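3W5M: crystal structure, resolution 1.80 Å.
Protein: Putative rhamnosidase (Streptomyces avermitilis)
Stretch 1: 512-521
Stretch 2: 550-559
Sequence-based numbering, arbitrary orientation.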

# COMPACT_ATOMS: atom_id res chain seq x y z
N ARG A 512 -6.66 -18.03 4.05
CA ARG A 512 -7.34 -18.81 5.08
C ARG A 512 -6.87 -20.24 4.90
O ARG A 512 -6.94 -20.79 3.78
N LEU A 513 -6.39 -20.82 5.99
CA LEU A 513 -5.94 -22.21 6.04
C LEU A 513 -7.01 -23.00 6.78
O LEU A 513 -7.43 -22.57 7.88
N ARG A 514 -7.47 -24.11 6.17
CA ARG A 514 -8.30 -25.09 6.88
C ARG A 514 -7.46 -26.36 7.04
O ARG A 514 -6.84 -26.83 6.09
N VAL A 515 -7.41 -26.88 8.26
CA VAL A 515 -6.57 -28.04 8.55
C VAL A 515 -7.13 -28.81 9.75
O VAL A 515 -7.64 -28.23 10.71
N SER A 516 -7.07 -30.14 9.67
CA SER A 516 -7.45 -31.00 10.79
C SER A 516 -6.26 -31.84 11.13
O SER A 516 -5.59 -32.37 10.24
N GLY A 517 -5.99 -32.00 12.42
CA GLY A 517 -4.81 -32.77 12.81
C GLY A 517 -4.56 -32.71 14.30
O GLY A 517 -5.32 -32.07 15.06
N ASP A 518 -3.48 -33.35 14.71
CA ASP A 518 -3.15 -33.42 16.13
C ASP A 518 -2.72 -32.08 16.68
O ASP A 518 -2.03 -31.31 15.98
N ALA A 519 -3.15 -31.79 17.92
CA ALA A 519 -2.64 -30.62 18.68
C ALA A 519 -1.11 -30.62 18.67
O ALA A 519 -0.51 -31.65 18.88
N GLY A 520 -0.47 -29.48 18.38
CA GLY A 520 1.00 -29.42 18.34
C GLY A 520 1.59 -29.57 16.94
O GLY A 520 2.78 -29.37 16.74
N THR A 521 0.78 -29.97 15.96
CA THR A 521 1.27 -30.05 14.56
C THR A 521 1.52 -28.62 14.08
O THR A 521 0.66 -27.78 14.23
N THR A 550 2.99 -19.25 10.15
CA THR A 550 3.20 -20.52 10.81
C THR A 550 2.00 -20.71 11.72
O THR A 550 1.61 -19.78 12.43
N TYR A 551 1.39 -21.90 11.68
CA TYR A 551 0.23 -22.17 12.50
C TYR A 551 0.40 -23.49 13.23
O TYR A 551 0.66 -24.49 12.59
N THR A 552 0.24 -23.49 14.55
CA THR A 552 0.34 -24.71 15.35
C THR A 552 -1.06 -25.09 15.80
O THR A 552 -1.77 -24.29 16.37
N LEU A 553 -1.46 -26.33 15.53
CA LEU A 553 -2.83 -26.79 15.76
C LEU A 553 -3.19 -26.99 17.23
O LEU A 553 -2.32 -27.34 18.03
N LYS A 554 -4.46 -26.78 17.56
CA LYS A 554 -5.00 -27.10 18.90
C LYS A 554 -5.67 -28.50 18.95
O LYS A 554 -6.10 -28.93 20.02
N GLY A 555 -5.76 -29.17 17.80
CA GLY A 555 -6.39 -30.51 17.70
C GLY A 555 -7.87 -30.50 17.90
O GLY A 555 -8.41 -31.32 18.65
N GLN A 556 -8.56 -29.60 17.21
CA GLN A 556 -9.97 -29.39 17.46
C GLN A 556 -10.75 -29.28 16.16
O GLN A 556 -11.10 -28.18 15.75
N GLY A 557 -11.01 -30.43 15.52
CA GLY A 557 -11.86 -30.48 14.33
C GLY A 557 -11.24 -29.81 13.12
O GLY A 557 -10.05 -29.88 12.95
N GLU A 558 -12.05 -29.19 12.26
CA GLU A 558 -11.52 -28.53 11.06
C GLU A 558 -11.13 -27.09 11.40
O GLU A 558 -11.93 -26.15 11.24
N GLU A 559 -9.89 -26.93 11.87
CA GLU A 559 -9.37 -25.63 12.31
C GLU A 559 -9.30 -24.60 11.19
O GLU A 559 -9.15 -24.97 10.03

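The two stretches bury 743 Å² between them, and the contact is organised around Leu553, with Val515 and Glu558 next in the area they cover. Leu553 points its CA-to-CB bond toward stretch 1 and adopts an m rotamer at chi1 (-84°) and p at chi2. Its CD1 lies 4.0 Å from Val515 CG1 and 4.2 Å from Thr521 CB, while its CD2 comes within 3.4 Å of Gly517 N. A CB on Gly517 would sit about 3.0 Å from Leu553 CD2, so the bare glycine leaves room for this methyl. The backbone holds the leucine in place from both of its polar atoms: Leu553 N donates to Thr521 O (2.9 Å) and Leu553 O accepts from Gly520 N (2.9 Å). Thr521, m at chi1, is itself steadied by a 2.6 Å hydrogen bond from its OG1 to Asp518 O, across the type II turn.

Val515, with chi1 p, extends the apolar cluster. Its CG1 also meets Tyr551 CE2 at 4.0 Å, and Leu513 (t, p) adds its CD2 at 4.2 Å from Tyr551 CB. Val515 pairs with Glu559 in an antiparallel bridge: Val515 N donates to Glu559 O (3.1 Å), and Glu559 N returns a weak bond to Val515 O (2.8 Å). The two side chains share one face of the sheet, where Val515 CG1 approaches Glu559 CB at 4.4 Å.

The carboxylate of Glu559 (m, t) gathers its own stretch around it. OE1 accepts a very short hydrogen bond from Tyr551 OH (2.5 Å) and another from Lys554 N (3.0 Å); OE2 accepts from Gln556 N (3.0 Å) and, weakly, from Gly555 N (2.8 Å). Water 1 carries this network across to stretch 1, accepting from Gly517 N (3.0 Å) and lying within hydrogen-bonding distance of Glu559 OE2 (2.9 Å) and Gly557 O (2.7 Å).

At the more exposed margin, Glu558 (t, t) and Arg514 (m, m, m) both leave the backbone sideways, yet their ends approach the opposing stretch. Arg514 NH2 donates an almost linear hydrogen bond to Glu558 O (3.3 Å, 177°). The salt bridge from Arg514 NH2 to Glu558 OE2 (3.2 Å) is different in kind: the oxygen lies over one face of the guanidinium, so charge attraction acts without an N-H directed at it. Nearby, Ser516 OG, placed by an m rotamer, makes a weak hydrogen bond to Gly557 O (3.4 Å).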

# COMPACT_ATOMS: atom_id res chain seq x y z
CB ARG A 512 -8.85 -18.75 4.87
CG ARG A 512 -9.60 -19.71 5.79
CD ARG A 512 -11.09 -19.41 5.88
NE ARG A 512 -11.74 -19.55 4.58
CZ ARG A 512 -12.13 -18.52 3.83
NH1 ARG A 512 -11.94 -17.27 4.24
NH2 ARG A 512 -12.70 -18.75 2.66
CB LEU A 513 -4.63 -22.29 6.79
CG LEU A 513 -4.03 -23.65 7.11
CD1 LEU A 513 -3.61 -24.39 5.83
CD2 LEU A 513 -2.88 -23.52 8.10
CB ARG A 514 -9.60 -25.45 6.14
CG ARG A 514 -10.49 -24.30 5.70
CD ARG A 514 -11.00 -23.43 6.84
NE ARG A 514 -11.79 -24.18 7.84
CZ ARG A 514 -13.09 -24.45 7.73
NH1 ARG A 514 -13.78 -24.05 6.67
NH2 ARG A 514 -13.70 -25.13 8.70
CB VAL A 515 -5.10 -27.62 8.79
CG1 VAL A 515 -4.98 -26.63 9.96
CG2 VAL A 515 -4.19 -28.83 9.00
CB SER A 516 -8.60 -31.93 10.44
OG SER A 516 -9.69 -31.22 9.90
CB ASP A 518 -2.08 -34.48 16.34
CG ASP A 518 -2.62 -35.91 16.08
OD1 ASP A 518 -3.87 -36.07 16.05
OD2 ASP A 518 -1.81 -36.84 15.89
CB ALA A 519 -3.18 -30.65 20.12
CB THR A 521 0.25 -30.74 13.64
OG1 THR A 521 -0.16 -31.99 14.24
CG2 THR A 521 0.85 -31.01 12.27
CB THR A 550 4.51 -20.48 11.63
OG1 THR A 550 5.61 -20.09 10.78
CG2 THR A 550 4.83 -21.83 12.28
CB TYR A 551 -1.03 -22.26 11.64
CG TYR A 551 -2.30 -22.61 12.40
CD1 TYR A 551 -2.93 -21.66 13.23
CD2 TYR A 551 -2.88 -23.88 12.31
CE1 TYR A 551 -4.08 -21.97 13.94
CE2 TYR A 551 -4.05 -24.20 13.01
CZ TYR A 551 -4.65 -23.25 13.81
OH TYR A 551 -5.79 -23.54 14.53
CB THR A 552 1.27 -24.50 16.56
OG1 THR A 552 2.57 -24.17 16.09
CG2 THR A 552 1.40 -25.80 17.39
CB LEU A 553 -3.05 -28.11 15.03
CG LEU A 553 -3.43 -28.01 13.55
CD1 LEU A 553 -2.27 -27.48 12.71
CD2 LEU A 553 -3.84 -29.40 13.03
CB LYS A 554 -5.93 -26.01 19.43
CG LYS A 554 -7.22 -25.83 18.64
CD LYS A 554 -8.06 -24.67 19.13
CE LYS A 554 -9.04 -24.25 18.06
NZ LYS A 554 -9.96 -23.21 18.59
CB GLN A 556 -10.14 -28.11 18.28
CG GLN A 556 -11.36 -28.06 19.15
CD GLN A 556 -11.04 -28.48 20.57
OE1 GLN A 556 -10.50 -27.69 21.35
NE2 GLN A 556 -11.37 -29.72 20.91
CB GLU A 558 -12.53 -28.57 9.90
CG GLU A 558 -11.94 -28.22 8.54
CD GLU A 558 -12.93 -28.42 7.40
OE1 GLU A 558 -13.57 -29.49 7.31
OE2 GLU A 558 -13.05 -27.49 6.57
CB GLU A 559 -8.03 -25.81 12.99
CG GLU A 559 -8.17 -26.61 14.27
CD GLU A 559 -6.85 -26.88 14.98
OE1 GLU A 559 -6.01 -25.95 15.11
OE2 GLU A 559 -6.65 -28.03 15.44
O HOH W 1 -7.71 -30.37 14.19